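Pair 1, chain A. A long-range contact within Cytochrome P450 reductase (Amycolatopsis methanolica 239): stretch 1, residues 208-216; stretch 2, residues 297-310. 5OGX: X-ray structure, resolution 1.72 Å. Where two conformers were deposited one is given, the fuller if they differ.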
# COMPACT_ATOMS: atom_id res chain seq x y z
N GLY A 208 -7.42 -10.51 17.27
CA GLY A 208 -6.47 -9.99 18.22
C GLY A 208 -6.24 -8.50 18.03
O GLY A 208 -6.60 -7.92 17.01
N PRO A 209 -5.60 -7.86 19.01
CA PRO A 209 -5.40 -6.40 18.95
C PRO A 209 -4.47 -5.99 17.83
O PRO A 209 -3.50 -6.69 17.49
CB PRO A 209 -4.78 -6.07 20.32
CG PRO A 209 -4.15 -7.39 20.77
CD PRO A 209 -5.07 -8.45 20.25
N MET A 210 -4.74 -4.80 17.28
CA MET A 210 -3.95 -4.26 16.18
C MET A 210 -3.51 -2.84 16.49
O MET A 210 -4.30 -2.03 16.99
CB MET A 210 -4.74 -4.21 14.86
CG MET A 210 -5.41 -5.49 14.47
SD MET A 210 -6.69 -5.24 13.21
CE MET A 210 -5.96 -4.06 12.10
N VAL A 211 -2.26 -2.52 16.16
CA VAL A 211 -1.81 -1.13 16.14
C VAL A 211 -1.50 -0.76 14.70
O VAL A 211 -0.90 -1.56 13.96
CB VAL A 211 -0.60 -0.88 17.06
CG1 VAL A 211 0.57 -1.83 16.70
CG2 VAL A 211 -0.18 0.58 16.96
N LEU A 212 -1.99 0.40 14.28
CA LEU A 212 -1.79 0.90 12.93
C LEU A 212 -1.13 2.26 13.04
O LEU A 212 -1.61 3.12 13.79
CB LEU A 212 -3.12 1.00 12.18
CG LEU A 212 -3.80 -0.36 12.05
CD1 LEU A 212 -4.87 -0.42 13.13
CD2 LEU A 212 -4.41 -0.58 10.67
N ILE A 213 -0.02 2.45 12.33
CA ILE A 213 0.74 3.69 12.45
C ILE A 213 0.97 4.26 11.06
O ILE A 213 1.55 3.59 10.20
CB ILE A 213 2.06 3.47 13.19
CG1 ILE A 213 1.72 3.04 14.64
CG2 ILE A 213 2.84 4.78 13.24
CD1 ILE A 213 2.89 2.97 15.56
N GLY A 214 0.46 5.47 10.84
CA GLY A 214 0.54 6.12 9.55
C GLY A 214 1.37 7.37 9.64
O GLY A 214 1.12 8.23 10.49
N GLY A 215 2.39 7.48 8.78
CA GLY A 215 3.12 8.73 8.70
C GLY A 215 2.55 9.57 7.59
O GLY A 215 2.57 9.15 6.43
N GLY A 216 2.01 10.74 7.92
CA GLY A 216 1.44 11.60 6.89
C GLY A 216 0.28 10.92 6.20
O GLY A 216 -0.61 10.35 6.84
N ARG A 297 3.83 -8.09 22.69
CA ARG A 297 3.65 -9.52 22.45
C ARG A 297 2.16 -9.84 22.32
O ARG A 297 1.34 -9.46 23.18
CB ARG A 297 4.28 -10.34 23.57
CG ARG A 297 4.39 -11.80 23.17
CD ARG A 297 5.36 -12.57 24.04
NE ARG A 297 5.49 -13.93 23.52
CZ ARG A 297 5.79 -14.99 24.27
NH1 ARG A 297 5.99 -14.83 25.57
NH2 ARG A 297 5.89 -16.19 23.72
N GLY A 298 1.81 -10.54 21.24
CA GLY A 298 0.43 -10.89 20.97
C GLY A 298 -0.30 -9.87 20.12
O GLY A 298 -1.45 -10.12 19.75
N TRP A 299 0.34 -8.75 19.81
CA TRP A 299 -0.24 -7.72 18.96
C TRP A 299 0.10 -7.97 17.50
O TRP A 299 1.05 -8.69 17.17
CB TRP A 299 0.30 -6.35 19.37
CG TRP A 299 -0.39 -5.84 20.59
CD1 TRP A 299 -0.29 -6.33 21.85
CD2 TRP A 299 -1.33 -4.77 20.63
NE1 TRP A 299 -1.11 -5.59 22.71
CE2 TRP A 299 -1.75 -4.63 21.97
CE3 TRP A 299 -1.83 -3.89 19.66
CZ2 TRP A 299 -2.67 -3.65 22.37
CZ3 TRP A 299 -2.75 -2.91 20.06
CH2 TRP A 299 -3.15 -2.80 21.40
N SER A 300 -0.71 -7.39 16.62
CA SER A 300 -0.35 -7.24 15.22
C SER A 300 -0.07 -5.77 14.97
O SER A 300 -0.62 -4.90 15.66
CB SER A 300 -1.47 -7.75 14.29
OG SER A 300 -1.87 -9.07 14.63
N GLY A 301 0.81 -5.49 14.01
CA GLY A 301 1.17 -4.11 13.73
C GLY A 301 1.20 -3.82 12.24
O GLY A 301 1.66 -4.63 11.44
N TRP A 302 0.73 -2.63 11.89
CA TRP A 302 0.56 -2.20 10.50
C TRP A 302 1.20 -0.83 10.36
O TRP A 302 0.71 0.14 10.95
CB TRP A 302 -0.92 -2.15 10.14
CG TRP A 302 -1.59 -3.48 10.38
CD1 TRP A 302 -1.92 -4.06 11.58
CD2 TRP A 302 -1.98 -4.39 9.37
NE1 TRP A 302 -2.49 -5.30 11.36
CE2 TRP A 302 -2.53 -5.52 10.01
CE3 TRP A 302 -1.89 -4.37 7.98
CZ2 TRP A 302 -3.00 -6.62 9.30
CZ3 TRP A 302 -2.35 -5.47 7.27
CH2 TRP A 302 -2.91 -6.58 7.94
N LEU A 303 2.28 -0.73 9.58
CA LEU A 303 3.02 0.52 9.46
C LEU A 303 2.99 0.98 8.01
O LEU A 303 3.30 0.20 7.11
CB LEU A 303 4.49 0.36 9.89
CG LEU A 303 4.81 0.21 11.38
CD1 LEU A 303 6.03 -0.66 11.56
CD2 LEU A 303 5.08 1.58 11.98
N CYS A 304 2.65 2.25 7.79
CA CYS A 304 2.64 2.76 6.43
C CYS A 304 3.11 4.21 6.41
O CYS A 304 2.67 5.02 7.22
CB CYS A 304 1.24 2.64 5.82
SG CYS A 304 1.09 3.42 4.23
N GLY A 305 4.00 4.53 5.48
CA GLY A 305 4.52 5.87 5.37
C GLY A 305 5.85 5.85 4.65
O GLY A 305 6.19 4.88 3.98
N PRO A 306 6.65 6.90 4.82
CA PRO A 306 7.97 6.91 4.20
C PRO A 306 8.78 5.70 4.63
O PRO A 306 8.63 5.20 5.76
CB PRO A 306 8.59 8.22 4.71
CG PRO A 306 7.39 9.10 5.00
CD PRO A 306 6.35 8.14 5.55
N PRO A 307 9.67 5.21 3.76
CA PRO A 307 10.38 3.95 4.07
C PRO A 307 11.14 3.96 5.39
O PRO A 307 11.11 2.96 6.13
CB PRO A 307 11.36 3.78 2.89
CG PRO A 307 10.92 4.72 1.84
CD PRO A 307 10.00 5.75 2.43
N ALA A 308 11.85 5.04 5.70
CA ALA A 308 12.67 5.03 6.91
C ALA A 308 11.80 4.94 8.15
O ALA A 308 12.17 4.26 9.13
CB ALA A 308 13.56 6.28 6.95
N MET A 309 10.66 5.62 8.13
CA MET A 309 9.71 5.56 9.24
C MET A 309 9.18 4.14 9.42
O MET A 309 9.06 3.65 10.56
CB MET A 309 8.56 6.53 8.98
CG MET A 309 7.54 6.60 10.10
SD MET A 309 5.87 6.23 9.50
CE MET A 309 5.90 4.48 9.32
N VAL A 310 8.85 3.47 8.32
CA VAL A 310 8.36 2.10 8.42
C VAL A 310 9.46 1.20 8.97
O VAL A 310 9.23 0.41 9.89
CB VAL A 310 7.85 1.61 7.05
CG1 VAL A 310 7.49 0.14 7.14
CG2 VAL A 310 6.63 2.41 6.61
O HOH W 1 -4.69 -8.67 14.67
O HOH W 2 -3.08 -9.44 17.58

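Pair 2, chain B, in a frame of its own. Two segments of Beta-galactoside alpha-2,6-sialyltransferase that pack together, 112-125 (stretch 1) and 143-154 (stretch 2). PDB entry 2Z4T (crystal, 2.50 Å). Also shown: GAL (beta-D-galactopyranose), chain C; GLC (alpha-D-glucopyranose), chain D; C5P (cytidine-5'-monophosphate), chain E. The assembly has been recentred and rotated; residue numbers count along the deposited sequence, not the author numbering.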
# COMPACT_ATOMS: atom_id res chain seq x y z
N VAL B 112 2.70 -21.72 19.04
CA VAL B 112 3.16 -20.50 19.69
C VAL B 112 4.22 -19.80 18.82
O VAL B 112 5.25 -20.40 18.49
CB VAL B 112 3.70 -20.72 21.14
CG1 VAL B 112 4.00 -19.37 21.79
CG2 VAL B 112 2.70 -21.52 22.01
N VAL B 113 3.95 -18.55 18.45
CA VAL B 113 4.81 -17.83 17.51
C VAL B 113 5.15 -16.48 18.13
O VAL B 113 4.39 -15.98 18.97
CB VAL B 113 4.13 -17.63 16.13
CG1 VAL B 113 3.70 -19.00 15.52
CG2 VAL B 113 2.91 -16.70 16.26
N ALA B 114 6.28 -15.90 17.73
CA ALA B 114 6.65 -14.56 18.22
C ALA B 114 5.54 -13.53 17.99
O ALA B 114 4.90 -13.53 16.93
CB ALA B 114 7.94 -14.10 17.56
N PRO B 115 5.28 -12.67 18.99
CA PRO B 115 4.44 -11.49 18.77
C PRO B 115 5.03 -10.68 17.61
O PRO B 115 6.26 -10.53 17.50
CB PRO B 115 4.59 -10.70 20.07
CG PRO B 115 4.95 -11.74 21.10
CD PRO B 115 5.76 -12.76 20.38
N SER B 116 4.18 -10.18 16.73
CA SER B 116 4.65 -9.47 15.56
C SER B 116 3.85 -8.19 15.28
O SER B 116 2.66 -8.06 15.62
CB SER B 116 4.66 -10.38 14.33
OG SER B 116 3.33 -10.63 13.92
N LEU B 117 4.54 -7.25 14.66
CA LEU B 117 3.97 -5.97 14.34
C LEU B 117 4.30 -5.66 12.87
O LEU B 117 5.39 -6.03 12.34
CB LEU B 117 4.54 -4.92 15.28
CG LEU B 117 3.89 -3.54 15.33
CD1 LEU B 117 2.43 -3.64 15.72
CD2 LEU B 117 4.64 -2.62 16.29
N GLU B 118 3.32 -5.05 12.21
CA GLU B 118 3.47 -4.55 10.85
C GLU B 118 3.01 -3.12 10.86
O GLU B 118 1.87 -2.85 11.25
CB GLU B 118 2.61 -5.35 9.90
CG GLU B 118 3.11 -6.74 9.61
CD GLU B 118 2.11 -7.53 8.78
OE1 GLU B 118 2.43 -8.67 8.39
OE2 GLU B 118 0.99 -7.00 8.54
N VAL B 119 3.90 -2.21 10.45
CA VAL B 119 3.62 -0.77 10.42
C VAL B 119 3.63 -0.26 8.97
O VAL B 119 4.56 -0.56 8.21
CB VAL B 119 4.63 -0.01 11.28
CG1 VAL B 119 4.30 1.48 11.32
CG2 VAL B 119 4.68 -0.56 12.72
N TYR B 120 2.61 0.49 8.58
CA TYR B 120 2.48 0.99 7.21
C TYR B 120 2.16 2.48 7.21
O TYR B 120 1.15 2.90 7.78
CB TYR B 120 1.34 0.29 6.48
CG TYR B 120 1.33 -1.24 6.52
CD1 TYR B 120 1.81 -1.97 5.43
CD2 TYR B 120 0.80 -1.93 7.61
CE1 TYR B 120 1.80 -3.36 5.43
CE2 TYR B 120 0.77 -3.33 7.62
CZ TYR B 120 1.28 -4.03 6.51
OH TYR B 120 1.26 -5.40 6.48
N VAL B 121 3.02 3.28 6.56
CA VAL B 121 2.86 4.72 6.59
C VAL B 121 2.94 5.32 5.18
O VAL B 121 3.91 5.08 4.42
CB VAL B 121 3.93 5.40 7.49
CG1 VAL B 121 3.64 6.89 7.68
CG2 VAL B 121 4.04 4.70 8.87
N ASP B 122 1.92 6.11 4.85
CA ASP B 122 1.89 6.84 3.61
C ASP B 122 0.78 7.88 3.59
O ASP B 122 -0.31 7.67 4.14
CB ASP B 122 1.73 5.87 2.42
CG ASP B 122 1.61 6.61 1.10
OD1 ASP B 122 2.45 7.50 0.82
OD2 ASP B 122 0.68 6.32 0.33
N HIS B 123 1.04 8.99 2.92
CA HIS B 123 0.09 10.09 2.87
C HIS B 123 -0.44 10.21 1.45
O HIS B 123 -1.40 10.95 1.22
CB HIS B 123 0.79 11.40 3.23
CG HIS B 123 1.79 11.83 2.20
ND1 HIS B 123 3.03 11.23 2.09
CD2 HIS B 123 1.71 12.75 1.21
CE1 HIS B 123 3.68 11.78 1.07
NE2 HIS B 123 2.91 12.70 0.52
N ALA B 124 0.20 9.51 0.51
CA ALA B 124 -0.10 9.65 -0.93
C ALA B 124 -1.10 8.60 -1.40
O ALA B 124 -2.01 8.26 -0.64
CB ALA B 124 1.18 9.59 -1.74
N SER B 125 -0.97 8.09 -2.63
CA SER B 125 -1.96 7.13 -3.17
C SER B 125 -1.36 5.78 -3.50
O SER B 125 -1.85 4.73 -3.06
CB SER B 125 -2.65 7.66 -4.42
OG SER B 125 -3.23 8.93 -4.18
N PRO B 143 -2.02 -14.45 10.79
CA PRO B 143 -3.21 -14.07 11.57
C PRO B 143 -2.93 -13.34 12.89
O PRO B 143 -3.75 -12.54 13.33
CB PRO B 143 -3.90 -15.41 11.85
CG PRO B 143 -2.84 -16.49 11.51
CD PRO B 143 -2.03 -15.88 10.43
N THR B 144 -1.79 -13.59 13.52
CA THR B 144 -1.55 -13.02 14.85
C THR B 144 -0.76 -11.72 14.81
O THR B 144 -0.51 -11.12 15.86
CB THR B 144 -0.81 -13.99 15.80
OG1 THR B 144 0.50 -14.23 15.30
CG2 THR B 144 -1.56 -15.31 15.98
N ALA B 145 -0.35 -11.30 13.61
CA ALA B 145 0.29 -9.98 13.48
C ALA B 145 -0.68 -8.86 13.82
O ALA B 145 -1.87 -8.95 13.48
CB ALA B 145 0.86 -9.78 12.07
N GLN B 146 -0.18 -7.84 14.51
CA GLN B 146 -0.90 -6.59 14.76
C GLN B 146 -0.49 -5.60 13.68
O GLN B 146 0.68 -5.60 13.24
CB GLN B 146 -0.53 -5.98 16.12
CG GLN B 146 -1.23 -6.59 17.34
CD GLN B 146 -2.77 -6.53 17.28
OE1 GLN B 146 -3.45 -7.45 17.74
NE2 GLN B 146 -3.32 -5.46 16.71
N ARG B 147 -1.41 -4.74 13.27
CA ARG B 147 -1.15 -3.85 12.15
C ARG B 147 -1.48 -2.41 12.47
O ARG B 147 -2.57 -2.08 12.93
CB ARG B 147 -1.88 -4.33 10.90
CG ARG B 147 -1.50 -5.73 10.53
CD ARG B 147 -2.08 -6.17 9.19
NE ARG B 147 -1.64 -7.54 8.96
CZ ARG B 147 -2.28 -8.61 9.43
NH1 ARG B 147 -3.42 -8.47 10.09
NH2 ARG B 147 -1.77 -9.82 9.21
N TYR B 148 -0.50 -1.54 12.24
CA TYR B 148 -0.62 -0.13 12.49
C TYR B 148 -0.48 0.60 11.16
O TYR B 148 0.49 0.37 10.42
CB TYR B 148 0.50 0.35 13.42
CG TYR B 148 0.49 -0.18 14.83
CD1 TYR B 148 -0.59 -0.89 15.34
CD2 TYR B 148 1.58 0.07 15.68
CE1 TYR B 148 -0.58 -1.37 16.64
CE2 TYR B 148 1.59 -0.39 16.98
CZ TYR B 148 0.50 -1.11 17.46
OH TYR B 148 0.52 -1.58 18.74
N ILE B 149 -1.43 1.47 10.88
CA ILE B 149 -1.40 2.29 9.69
C ILE B 149 -1.41 3.76 10.05
O ILE B 149 -1.95 4.17 11.09
CB ILE B 149 -2.60 1.99 8.75
CG1 ILE B 149 -3.93 2.39 9.39
CG2 ILE B 149 -2.57 0.53 8.31
CD1 ILE B 149 -5.17 2.18 8.49
N ALA B 150 -0.78 4.57 9.20
CA ALA B 150 -0.97 6.00 9.24
C ALA B 150 -1.11 6.39 7.79
O ALA B 150 -0.11 6.53 7.08
CB ALA B 150 0.19 6.71 9.91
N TRP B 151 -2.37 6.50 7.35
CA TRP B 151 -2.72 6.69 5.94
C TRP B 151 -3.45 8.00 5.74
O TRP B 151 -4.21 8.44 6.60
CB TRP B 151 -3.64 5.57 5.44
CG TRP B 151 -2.98 4.25 5.08
CD1 TRP B 151 -1.65 4.01 4.89
CD2 TRP B 151 -3.64 2.99 4.84
NE1 TRP B 151 -1.44 2.69 4.56
CE2 TRP B 151 -2.64 2.04 4.53
CE3 TRP B 151 -4.99 2.58 4.87
CZ2 TRP B 151 -2.94 0.71 4.23
CZ3 TRP B 151 -5.29 1.24 4.59
CH2 TRP B 151 -4.27 0.33 4.26
N GLY B 152 -3.25 8.61 4.59
CA GLY B 152 -3.99 9.82 4.27
C GLY B 152 -5.24 9.60 3.45
O GLY B 152 -6.23 10.29 3.64
N ARG B 153 -5.22 8.65 2.53
CA ARG B 153 -6.20 8.65 1.43
C ARG B 153 -7.11 7.43 1.38
O ARG B 153 -7.95 7.32 0.50
CB ARG B 153 -5.50 8.85 0.08
CG ARG B 153 -4.67 10.12 0.04
CD ARG B 153 -4.87 10.91 -1.22
NE ARG B 153 -4.36 12.27 -1.04
CZ ARG B 153 -5.11 13.36 -0.88
NH1 ARG B 153 -6.45 13.29 -0.89
NH2 ARG B 153 -4.52 14.55 -0.73
N ILE B 154 -6.90 6.49 2.30
CA ILE B 154 -7.83 5.41 2.49
C ILE B 154 -8.15 5.34 3.97
O ILE B 154 -7.27 5.42 4.83
CB ILE B 154 -7.28 4.06 1.98
CG1 ILE B 154 -7.12 4.09 0.46
CG2 ILE B 154 -8.19 2.90 2.38
CD1 ILE B 154 -6.62 2.78 -0.15
C1 GAL C . 2.62 16.14 -1.34
C2 GAL C . 4.11 16.05 -1.04
C3 GAL C . 4.83 15.50 -2.27
C4 GAL C . 4.17 14.21 -2.76
C5 GAL C . 2.65 14.37 -2.92
C6 GAL C . 1.93 13.05 -3.20
O2 GAL C . 4.60 17.32 -0.66
O3 GAL C . 6.20 15.26 -1.98
O4 GAL C . 4.46 13.18 -1.84
O5 GAL C . 2.12 14.88 -1.72
O6 GAL C . 2.26 12.51 -4.46
C1 GLC D . -1.49 18.15 1.39
C2 GLC D . -1.67 16.87 0.57
C3 GLC D . -0.30 16.22 0.38
C4 GLC D . 0.74 17.20 -0.20
C5 GLC D . 0.73 18.52 0.62
C6 GLC D . 1.63 19.70 0.21
O1 GLC D . -0.89 17.89 2.65
O2 GLC D . -2.51 15.93 1.22
O3 GLC D . -0.44 15.06 -0.39
O4 GLC D . 2.00 16.56 -0.14
O5 GLC D . -0.61 19.01 0.67
O6 GLC D . 2.39 19.52 -0.97
O3P C5P E . -1.04 11.74 -10.67
P C5P E . -0.06 11.14 -9.73
O1P C5P E . -0.08 11.97 -8.45
O2P C5P E . 1.27 10.83 -10.38
O5' C5P E . -0.64 9.71 -9.39
C5' C5P E . -0.18 8.94 -8.30
C4' C5P E . -1.25 7.87 -8.09
O4' C5P E . -2.50 8.48 -7.78
C3' C5P E . -1.54 7.06 -9.34
O3' C5P E . -0.71 5.91 -9.47
C2' C5P E . -2.95 6.60 -9.08
O2' C5P E . -2.98 5.59 -8.07
C1' C5P E . -3.59 7.77 -8.39
N1 C5P E . -4.31 8.59 -9.36
C2 C5P E . -5.62 8.19 -9.76
N3 C5P E . -6.33 8.93 -10.65
C4 C5P E . -5.80 10.07 -11.17
C5 C5P E . -4.51 10.50 -10.80
C6 C5P E . -3.78 9.73 -9.87
O2 C5P E . -6.13 7.14 -9.33
N4 C5P E . -6.55 10.80 -12.04
O HOH W 3 2.56 -12.47 15.83
O HOH W 4 1.46 -9.96 17.35
O HOH W 5 -1.66 12.70 -1.46

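Pairs 1 and 2 are each built on two neighbouring parallel strands, and 14 central residues superpose with an RMSD of 0.5 Å. In both, the strand axes approach to 4.7 Å and their directions differ by 10°. The register is the same: Leu212(A) bridges Trp302(A) where Val119(B) bridges Tyr148(B). The hydrogen-bond ladder also coincides. Ile213(A) N donates to Trp302(A) O (2.8 Å), as Tyr120(B) N does to Tyr148(B) O (2.8 Å), and Cys304(A) N donates to Ile213(A) O (3.0 Å), as Ala150(B) N does to Tyr120(B) O (2.9 Å). Pair 2 carries the ladder one rung further, with a weak bond from Gly152(B) N to Asp122(B) O (3.1 Å).

The closest side-chain match is Trp302(A) with Tyr148(B), whose side-chain centres lie 0.4 Å apart. Each aromatic residue packs against the residue matched at Met210(A) and Leu117(B). The longer methionine sets CE 4.2 Å from the centroid of the five-membered ring of Trp302(A), off-centre, whereas Leu117(B) CD1 sits squarely over the Tyr148(B) ring, 3.6 Å from its centroid. On the same sheet face, Leu212(A) CD2 reaches Trp302(A) CB at 3.9 Å, and the shorter Val119(B) brings CG2 to 4.3 Å from Tyr148(B) CB. Further along, Gly214(A) offers no side chain to Cys304(A), while the matched Val121(B) CG1 meets Ala150(B) CB at 4.1 Å.

The other face differs most. In pair 1 it is apolar: Val211(A) lies beside Gly301(A), and Val211(A) CB comes within 4.2 Å of Trp299(A) CE3. In pair 2 the matched positions hold Glu118(B) and Arg147(B), which form a salt bridge between Glu118(B) OE2 and Arg147(B) NE (2.7 Å). Tyr120(B) OH donates to that same carboxylate oxygen, Glu118(B) OE2, at 2.6 Å, so a buried charged pair is tied to an aromatic hydroxyl. Its counterpart Ile213(A) has no polar group to contribute and instead packs CB against Leu303(A) CD2 (3.8 Å); Tyr120(B) CD2 approaches Ile149(B) CG2 at 4.2 Å.

At the start of the contact, Pro209(A) CB stands over the six-membered ring of Trp299(A), 3.5 Å from its centroid and almost on the ring normal. The matched Ser116(B) and Ala145(B) make a smaller junction, with Ser116(B) OG 3.2 Å from Ala145(B) CB. Here water supplements the packing: water 3 is hydrogen-bonded to both Ser116(B) OG and Thr144(B) OG1, each at 2.8 Å. Pair 1 also uses water at this end, where water 2 donates to Pro209(A) O and Gly298(A) O, both at 2.8 Å.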